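One contact in two related proteins. Structure 1 is citrate synthase from Metallosphaera sedula, which probably condenses oxaloacetate with acetyl-CoA, with hydrolysis of the thioester, to give citrate and CoA in the tricarboxylic acid cycle: PDB 6ABX (chain A, 1.70 Å), residues Val190-Leu195 and Glu342-Asn347. Structure 2 is citrate synthase from Thermotoga maritima: PDB 2P2W (chain B, 1.90 Å), residues Val187-Leu192 and Glu335-Asn340. Structure 2 is superposed on structure 1 by the backbone atoms of these residues (RMSD 0.33 Å); each is numbered along its deposited sequence.

Structure 1 (6ABX); sequences VVASTL and EYLKDN.
The C-terminal ends of helices 183-192 and 324-343 meet here, the CA atoms of S193 and N347 6.2 Å apart; L195, with positive phi, closes the first helix with a Schellman motif. N347 reaches across with its amide: ND2 donates to S193 O at 3.0 Å, nearly straight at 167°. The donor sits above the carbonyl plane, while the acceptor lies in the plane of the N347 amide. With CG anti to the backbone N (chi1 -176°), the amide points at the helix end. OD1 lies beside S193 CA at 3.3 Å and is buried without a polar partner. CD2 of L195 lies 3.7 Å from N347 ND2. CD2 of L344 lies 3.6 Å from A192 O and 4.5 Å from A192 CB. S193 CB rests 4.1 Å from CE2 of the Y343 ring, whose OH is hydrogen-bonded to K348 O; S193 OG turns back to V190 O and also takes I350 N. L213 of the second subunit packs on L195 and N347, so this corner of the largely helical citrate synthase fold borders the dimer interface.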
loop_
_atom_site.group_PDB
_atom_site.type_symbol
_atom_site.label_atom_id
_atom_site.label_comp_id
_atom_site.label_asym_id
_atom_site.label_seq_id
_atom_site.Cartn_x
_atom_site.Cartn_y
_atom_site.Cartn_z
ATOM N N VAL A 190 -0.759 -2.537 7.736
ATOM C CA VAL A 190 0.718 -2.552 7.772
ATOM C C VAL A 190 1.226 -1.120 7.630
ATOM O O VAL A 190 2.081 -0.662 8.400
ATOM C CB VAL A 190 1.319 -3.465 6.718
ATOM C CG1 VAL A 190 2.827 -3.332 6.692
ATOM C CG2 VAL A 190 0.936 -4.908 7.018
ATOM N N VAL A 191 0.674 -0.396 6.660
ATOM C CA VAL A 191 1.089 1.004 6.431
ATOM C C VAL A 191 0.762 1.855 7.652
ATOM O O VAL A 191 1.578 2.668 8.095
ATOM C CB VAL A 191 0.415 1.545 5.162
ATOM C CG1 VAL A 191 0.555 3.032 4.993
ATOM C CG2 VAL A 191 0.958 0.831 3.930
ATOM N N ALA A 192 -0.454 1.712 8.207
ATOM C CA ALA A 192 -0.864 2.572 9.343
ATOM C C ALA A 192 0.026 2.334 10.565
ATOM O O ALA A 192 0.237 3.242 11.361
ATOM C CB ALA A 192 -2.275 2.249 9.725
ATOM N N SER A 193 0.493 1.082 10.689
ATOM C CA SER A 193 1.271 0.643 11.870
ATOM C C SER A 193 2.595 1.404 11.970
ATOM O O SER A 193 3.205 1.431 13.060
ATOM C CB SER A 193 1.475 -0.854 11.897
ATOM O OG SER A 193 2.565 -1.272 11.053
ATOM N N THR A 194 3.056 2.011 10.866
ATOM C CA THR A 194 4.290 2.799 10.851
ATOM C C THR A 194 4.026 4.269 11.226
ATOM O O THR A 194 4.968 5.062 11.234
ATOM C CB THR A 194 5.006 2.759 9.487
ATOM O OG1 THR A 194 4.194 3.539 8.606
ATOM C CG2 THR A 194 5.178 1.373 8.905
ATOM N N LEU A 195 2.757 4.635 11.446
ATOM C CA LEU A 195 2.247 5.984 11.668
ATOM C C LEU A 195 2.317 6.834 10.396
ATOM O O LEU A 195 2.235 8.048 10.461
ATOM C CB LEU A 195 2.888 6.661 12.884
ATOM C CG LEU A 195 2.642 5.931 14.198
ATOM C CD1 LEU A 195 3.154 6.761 15.359
ATOM C CD2 LEU A 195 1.159 5.601 14.415
ATOM N N GLU A 342 -9.452 2.126 14.476
ATOM C CA GLU A 342 -9.573 1.236 15.610
ATOM C C GLU A 342 -8.188 0.781 16.075
ATOM O O GLU A 342 -7.912 0.828 17.274
ATOM C CB GLU A 342 -10.463 0.057 15.230
ATOM C CG GLU A 342 -10.585 -0.979 16.292
ATOM C CD GLU A 342 -11.437 -2.154 15.875
ATOM O OE1 GLU A 342 -11.023 -2.889 14.921
ATOM O OE2 GLU A 342 -12.504 -2.353 16.531
ATOM N N TYR A 343 -7.358 0.337 15.130
ATOM C CA TYR A 343 -6.000 -0.202 15.420
ATOM C C TYR A 343 -5.128 0.838 16.110
ATOM O O TYR A 343 -4.366 0.489 17.061
ATOM C CB TYR A 343 -5.319 -0.645 14.121
ATOM C CG TYR A 343 -4.067 -1.450 14.352
ATOM C CD1 TYR A 343 -4.153 -2.758 14.772
ATOM C CD2 TYR A 343 -2.810 -0.922 14.105
ATOM C CE1 TYR A 343 -3.024 -3.511 15.038
ATOM C CE2 TYR A 343 -1.675 -1.667 14.346
ATOM C CZ TYR A 343 -1.773 -2.974 14.775
ATOM O OH TYR A 343 -0.648 -3.736 15.038
ATOM N N LEU A 344 -5.209 2.083 15.631
ATOM C CA LEU A 344 -4.364 3.160 16.082
ATOM C C LEU A 344 -4.737 3.643 17.491
ATOM O O LEU A 344 -4.028 4.505 18.008
ATOM C CB LEU A 344 -4.418 4.344 15.120
ATOM C CG LEU A 344 -3.759 4.096 13.758
ATOM C CD1 LEU A 344 -4.002 5.277 12.851
ATOM C CD2 LEU A 344 -2.259 3.809 13.894
ATOM N N LYS A 345 -5.840 3.139 18.065
ATOM C CA LYS A 345 -6.148 3.419 19.462
ATOM C C LYS A 345 -5.043 2.825 20.344
ATOM O O LYS A 345 -4.843 3.300 21.457
ATOM C CB LYS A 345 -7.474 2.781 19.880
ATOM C CG LYS A 345 -8.697 3.362 19.207
ATOM C CD LYS A 345 -8.750 4.836 19.340
ATOM C CE LYS A 345 -10.166 5.364 19.438
ATOM N NZ LYS A 345 -10.831 5.343 18.118
ATOM N N ASP A 346 -4.374 1.780 19.861
ATOM C CA ASP A 346 -3.251 1.122 20.605
ATOM C C ASP A 346 -2.297 0.517 19.565
ATOM O O ASP A 346 -2.247 -0.686 19.388
ATOM C CB ASP A 346 -3.776 0.046 21.551
ATOM C CG ASP A 346 -2.701 -0.572 22.433
ATOM O OD1 ASP A 346 -1.702 0.083 22.642
ATOM O OD2 ASP A 346 -2.888 -1.738 22.863
ATOM N N ASN A 347 -1.598 1.400 18.838
ATOM C CA ASN A 347 -0.804 0.985 17.674
ATOM C C ASN A 347 0.312 0.029 18.100
ATOM O O ASN A 347 0.881 0.135 19.185
ATOM C CB ASN A 347 -0.200 2.165 16.931
ATOM C CG ASN A 347 0.538 1.746 15.685
ATOM O OD1 ASN A 347 -0.017 0.994 14.880
ATOM N ND2 ASN A 347 1.801 2.124 15.576
#

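Structure 2 (2P2W); sequences VIASTL and EYVSDN.
Across this pair of helix ends the CA atoms of S190 and N340 stand 6.1 Å apart, and L192, with positive phi, closes the end of its helix with a Schellman motif. The amide of N340 reaches across: ND2 donates to S190 O at 2.9 Å, almost linear at 173°. The donor is above the carbonyl plane and the acceptor in the plane of the N340 amide. CG stands anti to the backbone N (chi1 -164°), which directs the amide at the helix end. Its OD1 is 3.3 Å from S190 CA, buried with no polar partner. L192 brings its CD2 to 3.8 Å from N340 ND2. V337 sets its CG1 branch 3.8 Å from A189 O and 4.1 Å from A189 CB. S190 CB meets CE2 of the Y336 ring at 3.9 Å, and the ring's OH is hydrogen-bonded to K341 O; S190 OG returns to V187 O and also takes I343 N. L210 of the second subunit packs against L192 and N340, at the border of the dimer interface.

Comparison
The hydrogen bond from the asparagine side chain across the segments is kept: ND2 of N347(A) meets S193(A) O at 3.0 Å, and ND2 of N340(B) meets S190(B) O at 2.9 Å. The serine hydrogen bond back into its own helix is kept too, from S193(A) OG to V190(A) O and from S190(B) OG to V187(B) O. The side chains of S193(A), L195(A), Y343(A) and N347(A) hold their places in structure 2, and V191(A) and I188(B), both buried, overlay closely at their CB branches. Packing differs chiefly where L344(A) stands against V337(B). Their CB atoms stand 0.9 Å apart after superposition, and CG1 of V337(B) and CG of L344(A) are likewise 0.9 Å apart. Both side chains touch the alanine and the asparagine: L344(A) meets A192(A) and N347(A), V337(B) meets A189(B) and N340(B). The leucine carries CD1 at the end of its chain, with no counterpart in the valine; the valine branches already at CB, and its CG2 has no counterpart in the leucine.

Structure 2 (2P2W)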
loop_
_atom_site.group_PDB
_atom_site.type_symbol
_atom_site.label_atom_id
_atom_site.label_comp_id
_atom_site.label_asym_id
_atom_site.label_seq_id
_atom_site.Cartn_x
_atom_site.Cartn_y
_atom_site.Cartn_z
ATOM N N VAL B 187 -0.883 -2.467 7.870
ATOM C CA VAL B 187 0.577 -2.532 7.904
ATOM C C VAL B 187 1.141 -1.123 7.749
ATOM O O VAL B 187 2.031 -0.707 8.494
ATOM C CB VAL B 187 1.134 -3.431 6.773
ATOM C CG1 VAL B 187 2.659 -3.293 6.694
ATOM C CG2 VAL B 187 0.762 -4.883 7.045
ATOM N N ILE B 188 0.604 -0.384 6.783
ATOM C CA ILE B 188 1.049 0.979 6.544
ATOM C C ILE B 188 0.676 1.861 7.731
ATOM O O ILE B 188 1.480 2.677 8.182
ATOM C CB ILE B 188 0.425 1.535 5.247
ATOM C CG1 ILE B 188 0.958 0.736 4.055
ATOM C CG2 ILE B 188 0.744 3.026 5.099
ATOM C CD1 ILE B 188 0.201 0.946 2.761
ATOM N N ALA B 189 -0.540 1.694 8.242
ATOM C CA ALA B 189 -0.993 2.486 9.384
ATOM C C ALA B 189 -0.159 2.234 10.647
ATOM O O ALA B 189 0.007 3.136 11.471
ATOM C CB ALA B 189 -2.469 2.190 9.667
ATOM N N SER B 190 0.365 1.016 10.793
ATOM C CA SER B 190 1.144 0.663 11.980
ATOM C C SER B 190 2.473 1.452 12.100
ATOM O O SER B 190 3.100 1.484 13.145
ATOM C CB SER B 190 1.420 -0.840 11.952
ATOM O OG SER B 190 2.516 -1.107 11.077
ATOM N N THR B 191 2.905 2.064 10.972
ATOM C CA THR B 191 4.121 2.901 11.008
ATOM C C THR B 191 3.824 4.374 11.387
ATOM O O THR B 191 4.692 5.248 11.416
ATOM C CB THR B 191 4.772 2.871 9.625
ATOM O OG1 THR B 191 3.951 3.599 8.710
ATOM C CG2 THR B 191 4.924 1.431 9.121
ATOM N N LEU B 192 2.532 4.605 11.639
ATOM C CA LEU B 192 1.912 5.881 11.946
ATOM C C LEU B 192 1.878 6.787 10.720
ATOM O O LEU B 192 1.854 8.006 10.825
ATOM C CB LEU B 192 2.686 6.512 13.111
ATOM C CG LEU B 192 2.369 5.811 14.437
ATOM C CD1 LEU B 192 2.807 6.621 15.656
ATOM C CD2 LEU B 192 0.876 5.532 14.624
ATOM N N GLU B 335 -9.323 2.247 14.528
ATOM C CA GLU B 335 -9.373 1.334 15.663
ATOM C C GLU B 335 -7.979 0.829 16.019
ATOM O O GLU B 335 -7.556 0.903 17.174
ATOM C CB GLU B 335 -10.275 0.137 15.343
ATOM C CG GLU B 335 -10.444 -0.845 16.501
ATOM C CD GLU B 335 -11.282 -2.057 16.118
ATOM O OE1 GLU B 335 -10.836 -2.831 15.244
ATOM O OE2 GLU B 335 -12.383 -2.236 16.692
ATOM N N TYR B 336 -7.261 0.327 15.019
ATOM C CA TYR B 336 -5.920 -0.208 15.242
ATOM C C TYR B 336 -4.922 0.771 15.866
ATOM O O TYR B 336 -4.248 0.438 16.848
ATOM C CB TYR B 336 -5.324 -0.716 13.934
ATOM C CG TYR B 336 -4.070 -1.528 14.139
ATOM C CD1 TYR B 336 -4.143 -2.865 14.542
ATOM C CD2 TYR B 336 -2.809 -0.960 13.964
ATOM C CE1 TYR B 336 -2.992 -3.614 14.764
ATOM C CE2 TYR B 336 -1.650 -1.699 14.185
ATOM C CZ TYR B 336 -1.749 -3.026 14.584
ATOM O OH TYR B 336 -0.612 -3.767 14.797
ATOM N N VAL B 337 -4.807 1.965 15.293
ATOM C CA VAL B 337 -3.815 2.905 15.818
ATOM C C VAL B 337 -4.167 3.485 17.206
ATOM O O VAL B 337 -3.362 4.139 17.848
ATOM C CB VAL B 337 -3.629 4.047 14.816
ATOM C CG1 VAL B 337 -3.202 3.490 13.461
ATOM C CG2 VAL B 337 -4.921 4.826 14.660
ATOM N N SER B 338 -5.423 3.269 17.649
ATOM C CA SER B 338 -5.785 3.754 18.986
ATOM C C SER B 338 -4.946 3.071 20.078
ATOM O O SER B 338 -4.816 3.524 21.209
ATOM C CB SER B 338 -7.274 3.486 19.211
ATOM O OG SER B 338 -7.491 2.080 19.325
ATOM N N ASP B 339 -4.421 1.903 19.694
ATOM C CA ASP B 339 -3.439 1.178 20.467
ATOM C C ASP B 339 -2.450 0.489 19.507
ATOM O O ASP B 339 -2.403 -0.728 19.386
ATOM C CB ASP B 339 -4.197 0.126 21.278
ATOM C CG ASP B 339 -3.233 -0.617 22.182
ATOM O OD1 ASP B 339 -2.307 0.025 22.674
ATOM O OD2 ASP B 339 -3.442 -1.803 22.415
ATOM N N ASN B 340 -1.688 1.334 18.827
ATOM C CA ASN B 340 -0.749 0.921 17.802
ATOM C C ASN B 340 0.380 -0.028 18.160
ATOM O O ASN B 340 0.892 -0.042 19.278
ATOM C CB ASN B 340 -0.131 2.154 17.140
ATOM C CG ASN B 340 0.540 1.815 15.830
ATOM O OD1 ASN B 340 -0.112 1.325 14.905
ATOM N ND2 ASN B 340 1.845 2.059 15.741
#